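Local coordinates for hypothetical protein ypmQ (Bacillus subtilis, PDB 1XZO), which is needed to insert copper into the active site of cytochrome c oxidase and may also act in copper homeostasis or redox signalling, at residues 10-18 against 111-121. Residues are numbered along the deposited sequence; the frame is centred on the assembly and turned at random.
Sequences NYEVEPFTF and EIEEFALKSFK. With CD (cadmium ion), chain D; CD (cadmium ion), chain E; CA (calcium ion), chain G.
F115 of helix 109-120 forms an aromatic cluster with F16 and F18, where the chain passes from edge strand 11-12 of the main sheet to strand 17-19 of a thioredoxin-like fold, a worked example of one helical face serving an irregular chain. F18 turns its ring edge to one face of F115, centroids 5.4 Å apart and planes at 74°, while F16 lies obliquely, its CD1 3.5 Å from F115 CE1. With CG anti to the backbone N (chi1 169°), F115 carries its ring in between V13, F16 and F18; V13 CG1 adds an apolar touch at CZ, and F75 of strand 71-76 also meets this ring.

At the end of the helix the packing is a CH-pi contact. K121, which leaves helical geometry with positive phi, lays CG over one face of Y11, 3.5 Å from the ring centroid, and its NZ turns back to K118 O. Were Y11 an alanine, the K121 methylenes would probably lose the ring they lie on, leaving that lysine chain freer to turn.

Charged groups are linked by water. Water 1 joins E14 OE1 to K118 NZ, and the same carboxylate has a second partner in a cadmium ion, gripped through both oxygens. Farther along, E111 accepts bonds from waters 2 and 3, and through them reaches the calcium ion held by T17 O.

One direct hydrogen bond joins the segments: E14 N donates to S119 OG at 2.9 Å, almost straight at 175°, while that hydroxyl donates weakly to F115 O, 3.1 Å from OG.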
# COMPACT_ATOMS: atom_id res chain seq x y z
N ASN A 10 -15.25 -5.32 3.05
CA ASN A 10 -16.13 -4.33 2.47
C ASN A 10 -15.97 -2.94 3.08
O ASN A 10 -16.95 -2.20 3.07
CB ASN A 10 -17.61 -4.82 2.50
CG ASN A 10 -17.93 -5.88 1.40
OD1 ASN A 10 -18.98 -6.56 1.47
ND2 ASN A 10 -17.05 -6.03 0.40
N TYR A 11 -14.78 -2.52 3.49
CA TYR A 11 -14.64 -1.14 3.97
C TYR A 11 -14.56 -0.18 2.83
O TYR A 11 -14.19 -0.52 1.71
CB TYR A 11 -13.46 -0.84 4.86
CG TYR A 11 -13.12 -1.85 5.94
CD1 TYR A 11 -11.78 -2.19 6.14
CD2 TYR A 11 -14.11 -2.48 6.76
CE1 TYR A 11 -11.40 -3.05 7.13
CE2 TYR A 11 -13.69 -3.41 7.78
CZ TYR A 11 -12.34 -3.65 7.93
OH TYR A 11 -11.79 -4.51 8.86
N GLU A 12 -15.07 1.01 3.04
CA GLU A 12 -15.14 2.00 1.94
C GLU A 12 -13.95 2.92 2.04
O GLU A 12 -13.75 3.60 3.01
CB GLU A 12 -16.43 2.84 2.06
CG GLU A 12 -17.68 2.07 1.65
CD GLU A 12 -18.22 1.08 2.71
OE1 GLU A 12 -17.44 0.53 3.56
OE2 GLU A 12 -19.45 0.81 2.69
N VAL A 13 -13.11 2.92 1.01
CA VAL A 13 -11.95 3.82 1.01
C VAL A 13 -12.45 5.26 0.82
O VAL A 13 -13.30 5.45 0.01
CB VAL A 13 -10.95 3.49 -0.07
CG1 VAL A 13 -9.81 4.43 -0.03
CG2 VAL A 13 -10.35 2.03 0.19
N GLU A 14 -11.99 6.13 1.65
CA GLU A 14 -12.41 7.55 1.52
C GLU A 14 -11.80 8.15 0.26
O GLU A 14 -10.71 7.76 -0.18
CB GLU A 14 -11.97 8.28 2.73
CG GLU A 14 -12.69 7.86 3.99
CD GLU A 14 -14.09 8.43 4.06
OE1 GLU A 14 -14.18 9.69 3.96
OE2 GLU A 14 -15.03 7.61 4.17
N PRO A 15 -12.48 9.14 -0.34
CA PRO A 15 -11.88 9.96 -1.41
C PRO A 15 -10.59 10.58 -0.96
O PRO A 15 -10.37 10.99 0.22
CB PRO A 15 -13.02 10.95 -1.78
CG PRO A 15 -13.85 10.97 -0.60
CD PRO A 15 -13.81 9.65 0.09
N PHE A 16 -9.60 10.58 -1.86
CA PHE A 16 -8.33 11.18 -1.61
C PHE A 16 -7.65 11.53 -2.92
O PHE A 16 -7.94 10.91 -3.98
CB PHE A 16 -7.35 10.25 -0.83
CG PHE A 16 -6.84 9.06 -1.62
CD1 PHE A 16 -7.54 7.87 -1.56
CD2 PHE A 16 -5.63 9.11 -2.34
CE1 PHE A 16 -7.11 6.76 -2.27
CE2 PHE A 16 -5.19 8.01 -3.06
CZ PHE A 16 -5.91 6.80 -3.01
N THR A 17 -6.83 12.53 -2.79
CA THR A 17 -5.81 12.95 -3.81
C THR A 17 -4.56 13.33 -3.14
O THR A 17 -4.46 14.26 -2.34
CB THR A 17 -6.26 14.13 -4.78
OG1 THR A 17 -7.39 13.81 -5.51
CG2 THR A 17 -5.17 14.32 -5.81
N PHE A 18 -3.51 12.48 -3.32
CA PHE A 18 -2.25 12.63 -2.73
C PHE A 18 -1.26 12.81 -3.92
O PHE A 18 -1.69 12.67 -5.06
CB PHE A 18 -1.98 11.31 -1.98
CG PHE A 18 -2.88 11.11 -0.77
CD1 PHE A 18 -3.03 9.84 -0.19
CD2 PHE A 18 -3.52 12.22 -0.15
CE1 PHE A 18 -3.79 9.67 0.93
CE2 PHE A 18 -4.29 12.05 1.03
CZ PHE A 18 -4.37 10.80 1.63
N GLU A 111 -4.17 14.19 8.49
CA GLU A 111 -4.97 13.75 7.37
C GLU A 111 -4.79 12.26 7.22
O GLU A 111 -5.75 11.55 7.06
CB GLU A 111 -4.72 14.55 6.04
CG GLU A 111 -5.77 14.34 4.94
CD GLU A 111 -5.58 15.07 3.58
OE1 GLU A 111 -4.70 15.92 3.52
OE2 GLU A 111 -6.39 14.68 2.68
N ILE A 112 -3.52 11.86 7.13
CA ILE A 112 -3.30 10.43 6.87
C ILE A 112 -3.80 9.50 8.01
O ILE A 112 -4.32 8.42 7.69
CB ILE A 112 -1.83 10.18 6.46
CG1 ILE A 112 -1.80 8.85 5.59
CG2 ILE A 112 -0.97 10.21 7.62
N GLU A 113 -3.66 9.95 9.24
CA GLU A 113 -4.15 9.18 10.39
C GLU A 113 -5.63 8.91 10.24
O GLU A 113 -6.18 7.76 10.36
CB GLU A 113 -3.65 9.80 11.66
CG GLU A 113 -2.14 9.58 11.88
CD GLU A 113 -1.63 9.99 13.19
OE1 GLU A 113 -0.38 9.87 13.36
OE2 GLU A 113 -2.44 10.45 14.01
N GLU A 114 -6.41 9.96 9.96
CA GLU A 114 -7.81 9.81 9.80
C GLU A 114 -8.23 9.04 8.58
O GLU A 114 -9.15 8.23 8.61
CB GLU A 114 -8.39 11.25 9.67
CG GLU A 114 -8.77 11.97 10.88
CD GLU A 114 -10.04 12.84 10.60
OE1 GLU A 114 -9.83 13.99 10.20
OE2 GLU A 114 -11.19 12.35 10.74
N PHE A 115 -7.48 9.16 7.47
CA PHE A 115 -7.77 8.44 6.25
C PHE A 115 -7.57 6.95 6.53
O PHE A 115 -8.40 6.20 6.15
CB PHE A 115 -6.83 8.87 5.09
CG PHE A 115 -6.88 8.03 3.91
CD1 PHE A 115 -7.84 8.18 2.97
CD2 PHE A 115 -5.84 7.06 3.70
CE1 PHE A 115 -7.89 7.38 1.93
CE2 PHE A 115 -5.80 6.40 2.60
CZ PHE A 115 -6.84 6.44 1.69
N ALA A 116 -6.47 6.65 7.19
CA ALA A 116 -6.12 5.27 7.46
C ALA A 116 -7.15 4.63 8.42
O ALA A 116 -7.51 3.46 8.18
CB ALA A 116 -4.72 5.17 8.04
N LEU A 117 -7.60 5.36 9.45
CA LEU A 117 -8.60 4.78 10.41
C LEU A 117 -9.92 4.53 9.72
O LEU A 117 -10.55 3.41 9.81
CB LEU A 117 -8.63 5.75 11.57
CG LEU A 117 -9.39 5.52 12.89
CD1 LEU A 117 -8.85 6.33 13.91
CD2 LEU A 117 -10.90 5.93 12.60
N LYS A 118 -10.41 5.49 8.95
CA LYS A 118 -11.69 5.29 8.22
C LYS A 118 -11.72 4.26 7.13
O LYS A 118 -12.59 3.45 7.05
CB LYS A 118 -12.24 6.66 7.65
CG LYS A 118 -12.37 7.75 8.75
CD LYS A 118 -13.12 9.04 8.19
CE LYS A 118 -12.27 10.38 8.11
NZ LYS A 118 -12.37 11.31 6.83
N SER A 119 -10.71 4.30 6.26
CA SER A 119 -10.65 3.48 5.08
C SER A 119 -10.28 2.03 5.40
O SER A 119 -10.77 1.17 4.75
CB SER A 119 -9.57 3.99 4.15
OG SER A 119 -10.02 5.31 3.64
N PHE A 120 -9.33 1.85 6.29
CA PHE A 120 -8.65 0.50 6.45
C PHE A 120 -8.74 -0.02 7.87
O PHE A 120 -8.29 -1.12 8.15
CB PHE A 120 -7.16 0.58 6.06
CG PHE A 120 -6.94 0.89 4.60
CD1 PHE A 120 -6.53 2.22 4.20
CD2 PHE A 120 -7.16 -0.05 3.57
CE1 PHE A 120 -6.42 2.56 2.85
CE2 PHE A 120 -6.99 0.28 2.25
CZ PHE A 120 -6.57 1.62 1.90
N LYS A 121 -9.32 0.77 8.75
CA LYS A 121 -9.44 0.51 10.17
C LYS A 121 -8.08 0.29 10.80
O LYS A 121 -7.94 -0.48 11.72
CB LYS A 121 -10.47 -0.65 10.45
CG LYS A 121 -11.68 -0.71 9.50
CD LYS A 121 -12.51 0.51 9.65
CE LYS A 121 -13.67 0.57 8.71
NZ LYS A 121 -14.28 1.95 8.73
CD CD D . -16.58 9.57 3.86
CD CD E . -0.46 10.49 15.45
CA CA G . -4.99 16.21 -1.23
O HOH W 1 -12.41 11.47 4.25
O HOH W 2 -6.58 16.65 1.00
O HOH W 3 -3.92 15.57 0.79
O HOH W 4 -1.82 10.24 17.43
O HOH W 5 -3.85 17.13 -3.46